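Local coordinates for sortase-like protein (Streptococcus suis, PDB 3RE9), which acts as a class C sortase, a cysteine transpeptidase that probably joins pilin subunits into pili on the bacterial surface, at residues Y22-S25 with R26-G30; V32-A35 with R36-L40. All coordinates share one frame; numbering follows the deposited sequence.

Contact 1 of 2, residues Y22-S25 with R26-G30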
loop_
_atom_site.group_PDB
_atom_site.type_symbol
_atom_site.label_atom_id
_atom_site.label_comp_id
_atom_site.label_asym_id
_atom_site.label_seq_id
_atom_site.Cartn_x
_atom_site.Cartn_y
_atom_site.Cartn_z
ATOM N N TYR A 22 -11.342 -4.640 -25.735
ATOM C CA TYR A 22 -11.206 -5.677 -24.766
ATOM C C TYR A 22 -10.507 -5.178 -23.537
ATOM O O TYR A 22 -10.884 -5.503 -22.449
ATOM C CB TYR A 22 -10.454 -6.853 -25.322
ATOM C CG TYR A 22 -10.094 -7.739 -24.229
ATOM C CD1 TYR A 22 -11.018 -8.519 -23.612
ATOM C CD2 TYR A 22 -8.841 -7.753 -23.743
ATOM C CE1 TYR A 22 -10.674 -9.305 -22.585
ATOM C CE2 TYR A 22 -8.508 -8.541 -22.743
ATOM C CZ TYR A 22 -9.425 -9.307 -22.159
ATOM O OH TYR A 22 -9.061 -10.086 -21.121
ATOM N N THR A 23 -9.484 -4.378 -23.753
ATOM C CA THR A 23 -8.672 -3.825 -22.666
ATOM C C THR A 23 -9.450 -2.818 -21.830
ATOM O O THR A 23 -9.260 -2.729 -20.614
ATOM C CB THR A 23 -7.396 -3.126 -23.188
ATOM O OG1 THR A 23 -6.728 -3.972 -24.135
ATOM C CG2 THR A 23 -6.443 -2.810 -22.024
ATOM N N LYS A 24 -10.309 -2.054 -22.499
ATOM C CA LYS A 24 -11.113 -1.040 -21.845
ATOM C C LYS A 24 -12.095 -1.752 -20.916
ATOM O O LYS A 24 -12.210 -1.396 -19.744
ATOM C CB LYS A 24 -11.810 -0.162 -22.896
ATOM C CG LYS A 24 -12.812 0.868 -22.376
ATOM C CD LYS A 24 -13.946 1.022 -23.387
ATOM C CE LYS A 24 -15.104 1.856 -22.855
ATOM N NZ LYS A 24 -14.905 3.309 -23.147
ATOM N N SER A 25 -12.755 -2.787 -21.427
ATOM C CA SER A 25 -13.697 -3.572 -20.632
ATOM C C SER A 25 -13.041 -4.293 -19.422
ATOM O O SER A 25 -13.669 -4.397 -18.355
ATOM C CB SER A 25 -14.508 -4.528 -21.531
ATOM O OG SER A 25 -13.968 -5.879 -21.486
ATOM N N ARG A 26 -11.794 -4.756 -19.592
ATOM C CA ARG A 26 -10.988 -5.365 -18.520
ATOM C C ARG A 26 -10.602 -4.353 -17.436
ATOM O O ARG A 26 -10.584 -4.670 -16.244
ATOM C CB ARG A 26 -9.716 -6.004 -19.098
ATOM C CG ARG A 26 -8.651 -6.370 -18.048
ATOM C CD ARG A 26 -7.579 -7.340 -18.574
ATOM N NE ARG A 26 -6.701 -7.860 -17.516
ATOM C CZ ARG A 26 -7.026 -8.829 -16.655
ATOM N NH1 ARG A 26 -8.227 -9.399 -16.700
ATOM N NH2 ARG A 26 -6.148 -9.227 -15.737
ATOM N N HIS A 27 -10.256 -3.137 -17.855
ATOM C CA HIS A 27 -9.872 -2.113 -16.891
ATOM C C HIS A 27 -11.068 -1.689 -16.068
ATOM O O HIS A 27 -10.941 -1.442 -14.863
ATOM C CB HIS A 27 -9.234 -0.901 -17.569
ATOM C CG HIS A 27 -7.862 -1.172 -18.111
ATOM N ND1 HIS A 27 -7.180 -0.267 -18.902
ATOM C CD2 HIS A 27 -7.055 -2.259 -17.996
ATOM C CE1 HIS A 27 -6.009 -0.781 -19.237
ATOM N NE2 HIS A 27 -5.914 -1.991 -18.707
ATOM N N GLU A 28 -12.220 -1.612 -16.732
ATOM C CA GLU A 28 -13.482 -1.225 -16.106
ATOM C C GLU A 28 -13.881 -2.232 -15.039
ATOM O O GLU A 28 -14.261 -1.850 -13.938
ATOM C CB GLU A 28 -14.602 -1.111 -17.158
ATOM C CG GLU A 28 -14.639 0.201 -17.920
ATOM C CD GLU A 28 -15.896 0.313 -18.807
ATOM O OE1 GLU A 28 -15.804 0.914 -19.919
ATOM O OE2 GLU A 28 -16.973 -0.212 -18.386
ATOM N N ALA A 29 -13.789 -3.515 -15.399
ATOM C CA ALA A 29 -14.098 -4.633 -14.548
ATOM C C ALA A 29 -13.237 -4.621 -13.299
ATOM O O ALA A 29 -13.730 -4.859 -12.194
ATOM C CB ALA A 29 -13.882 -5.933 -15.322
ATOM N N GLY A 30 -11.942 -4.372 -13.490
ATOM C CA GLY A 30 -11.015 -4.151 -12.393
ATOM C C GLY A 30 -11.429 -3.007 -11.477
ATOM O O GLY A 30 -11.311 -3.116 -10.249
#

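Contact 2 of 2, residues V32-A35 with R36-L40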
loop_
_atom_site.group_PDB
_atom_site.type_symbol
_atom_site.label_atom_id
_atom_site.label_comp_id
_atom_site.label_asym_id
_atom_site.label_seq_id
_atom_site.Cartn_x
_atom_site.Cartn_y
_atom_site.Cartn_z
ATOM N N VAL A 32 -14.557 -1.791 -11.127
ATOM C CA VAL A 32 -15.768 -2.268 -10.422
ATOM C C VAL A 32 -15.406 -3.164 -9.210
ATOM O O VAL A 32 -16.010 -3.051 -8.134
ATOM C CB VAL A 32 -16.798 -2.921 -11.422
ATOM C CG1 VAL A 32 -17.949 -3.641 -10.705
ATOM C CG2 VAL A 32 -17.353 -1.862 -12.396
ATOM N N GLU A 33 -14.390 -4.009 -9.358
ATOM C CA GLU A 33 -13.911 -4.811 -8.223
ATOM C C GLU A 33 -13.358 -3.956 -7.061
ATOM O O GLU A 33 -13.664 -4.219 -5.892
ATOM C CB GLU A 33 -12.886 -5.862 -8.693
ATOM C CG GLU A 33 -12.276 -6.783 -7.588
ATOM C CD GLU A 33 -13.279 -7.709 -6.925
ATOM O OE1 GLU A 33 -14.465 -7.727 -7.320
ATOM O OE2 GLU A 33 -12.881 -8.431 -5.993
ATOM N N TYR A 34 -12.552 -2.938 -7.368
ATOM C CA TYR A 34 -11.976 -2.103 -6.303
ATOM C C TYR A 34 -13.048 -1.280 -5.576
ATOM O O TYR A 34 -13.044 -1.214 -4.332
ATOM C CB TYR A 34 -10.792 -1.247 -6.794
ATOM C CG TYR A 34 -10.136 -0.461 -5.679
ATOM C CD1 TYR A 34 -9.629 -1.102 -4.552
ATOM C CD2 TYR A 34 -10.043 0.933 -5.741
ATOM C CE1 TYR A 34 -9.059 -0.376 -3.507
ATOM C CE2 TYR A 34 -9.459 1.667 -4.712
ATOM C CZ TYR A 34 -8.970 1.006 -3.594
ATOM O OH TYR A 34 -8.392 1.733 -2.576
ATOM N N ALA A 35 -13.986 -0.716 -6.347
ATOM C CA ALA A 35 -15.184 -0.064 -5.781
ATOM C C ALA A 35 -16.021 -0.937 -4.822
ATOM O O ALA A 35 -16.504 -0.456 -3.812
ATOM C CB ALA A 35 -16.067 0.522 -6.907
ATOM N N ARG A 36 -16.208 -2.207 -5.165
ATOM C CA ARG A 36 -16.890 -3.176 -4.319
ATOM C C ARG A 36 -16.110 -3.458 -3.019
ATOM O O ARG A 36 -16.691 -3.508 -1.938
ATOM C CB ARG A 36 -17.092 -4.481 -5.091
ATOM C CG ARG A 36 -17.848 -5.542 -4.308
ATOM C CD ARG A 36 -17.664 -6.951 -4.867
ATOM N NE ARG A 36 -16.259 -7.336 -4.846
ATOM C CZ ARG A 36 -15.603 -7.737 -3.750
ATOM N NH1 ARG A 36 -16.222 -7.811 -2.568
ATOM N NH2 ARG A 36 -14.319 -8.068 -3.835
ATOM N N MET A 37 -14.801 -3.663 -3.127
ATOM C CA MET A 37 -13.949 -3.740 -1.953
ATOM C C MET A 37 -14.068 -2.465 -1.106
ATOM O O MET A 37 -14.146 -2.518 0.133
ATOM C CB MET A 37 -12.499 -3.908 -2.383
ATOM C CG MET A 37 -12.138 -5.254 -2.952
ATOM S SD MET A 37 -10.402 -5.284 -3.450
ATOM C CE MET A 37 -10.525 -5.282 -5.220
ATOM N N LEU A 38 -14.061 -1.311 -1.775
ATOM C CA LEU A 38 -14.193 -0.032 -1.070
ATOM C C LEU A 38 -15.547 0.051 -0.354
ATOM O O LEU A 38 -15.635 0.475 0.795
ATOM C CB LEU A 38 -14.028 1.152 -2.027
ATOM C CG LEU A 38 -12.643 1.629 -2.418
ATOM C CD1 LEU A 38 -12.754 2.712 -3.470
ATOM C CD2 LEU A 38 -11.942 2.141 -1.183
ATOM N N GLU A 39 -16.598 -0.380 -1.033
ATOM C CA GLU A 39 -17.936 -0.289 -0.465
ATOM C C GLU A 39 -18.006 -1.132 0.810
ATOM O O GLU A 39 -18.724 -0.805 1.752
ATOM C CB GLU A 39 -18.945 -0.742 -1.518
ATOM C CG GLU A 39 -20.415 -0.655 -1.172
ATOM C CD GLU A 39 -21.281 -1.262 -2.313
ATOM O OE1 GLU A 39 -20.703 -1.686 -3.360
ATOM O OE2 GLU A 39 -22.532 -1.324 -2.166
ATOM N N LEU A 40 -17.222 -2.198 0.861
ATOM C CA LEU A 40 -17.317 -3.135 1.975
ATOM C C LEU A 40 -16.193 -3.079 2.989
ATOM O O LEU A 40 -16.136 -3.963 3.847
ATOM C CB LEU A 40 -17.434 -4.572 1.451
ATOM C CG LEU A 40 -18.740 -4.919 0.754
ATOM C CD1 LEU A 40 -18.451 -5.937 -0.296
ATOM C CD2 LEU A 40 -19.730 -5.433 1.768
#

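Contact 1 of 2, residues Y22-S25 with R26-G30
His27 lies against Thr23, one turn back along helix 21-39, in the i to i+4 spacing of a regular alpha-helix. This is the early part of that helix, and Tyr22 is probably the aromatic residue of the Asp-Pro-aromatic signature found in the lid of class C sortases. His27 CB is 3.6 Å from Thr23 O. With CG beside its own backbone N (chi1 -71°), the imidazole turns back over the preceding turn, and CG comes within 3.3 Å of that same oxygen. Thr23 O therefore sits above one face of the ring, displaced toward the rim, while it also accepts the backbone N-H of His27. Further out, CE1 and NE2 meet the Thr23 methyl: NE2 is 3.5 Å from Thr23 CG2, which is on the same side of the ring plane as the carbonyl oxygen. The Thr23 hydroxyl has other work, since OG1 is hydrogen-bonded to Asp20. Glu11 of helix 3-11, with Ser12 and Val17 in the chain after it, touches the His27 side chain, consistent with its burial in a contact that lies mostly at the surface.

On the neighbouring flank, Lys24 and Glu28 run alongside each other, and Glu28 OE1 meets the aliphatic part of the lysine first, 3.2 Å from Lys24 CE. The ammonium of Lys24 NZ stays 4.1 Å from Glu28 OE1, too far for a salt bridge, although the opposite charges probably still attract.

At the start of the contact, one oxygen takes two donors from the same face of its carbonyl plane. Arg26 N approaches Tyr22 O at 3.1 Å, and Ser25 OG adds a longer bond to Tyr22 O at 3.3 Å.

Contact 2 of 2, residues V32-A35 with R36-L40
Glu33 and Arg36 run side by side and are joined by a two-pronged salt bridge. Arg36 NH2 reaches Glu33 OE2 at 2.6 Å, and Arg36 NE reaches Glu33 OE1 at 3.1 Å. Both oxygens lie close to the guanidinium plane, but the two flat groups are turned 42° apart, and the arginine nitrogens meet the carboxylate from above its plane. The glutamate is bent at chi2 (65°), which folds its carboxylate along the helix toward the arginine. Met37 crosses Glu33 at about a right angle, but the 3.3 Å between Met37 CE and Glu33 CG is too short for relaxed packing and doubtful in detail. On the adjoining flank, Leu38 CG stands over one face of the Tyr34 ring in a CH-pi contact, 4.0 Å from the ring centroid, and Leu38 CD1 comes down over the same face, 3.7 Å from Tyr34 CE2. Met37 CE touches the same ring at its edge.

These are i to i+3 and i to i+4 pairings over the closing turns of helix 21-39, just ahead of strand 43-49. A second shell fixes the polar ends. The buried Glu33 OE2 also accepts the backbone N of Arg2, while Arg36 NH1 forms a salt bridge with Glu42. Tyr34 OH is hydrogen-bonded to His73 ND1; the His73 ring stands roughly perpendicular to that of Tyr34, and Phe9 of helix 3-11 meets the tyrosine too.

Contact 1 and contact 2 follow in series along helix 21-39, their centres 15 Å apart, with no touch between them beyond their adjoining places in the sequence. The helix runs inward: the centre of contact 1 is about 22 Å from the centre of the chain, that of contact 2 about 16 Å, both on the same side. The 22-30 end leans on helix 3-11, while the 32-40 end also reaches strand 71-73 of the sortase beta-sheet and leads into strand 43-49. One continuous helix thus ties the N-terminal region, which probably includes the lid, to the core.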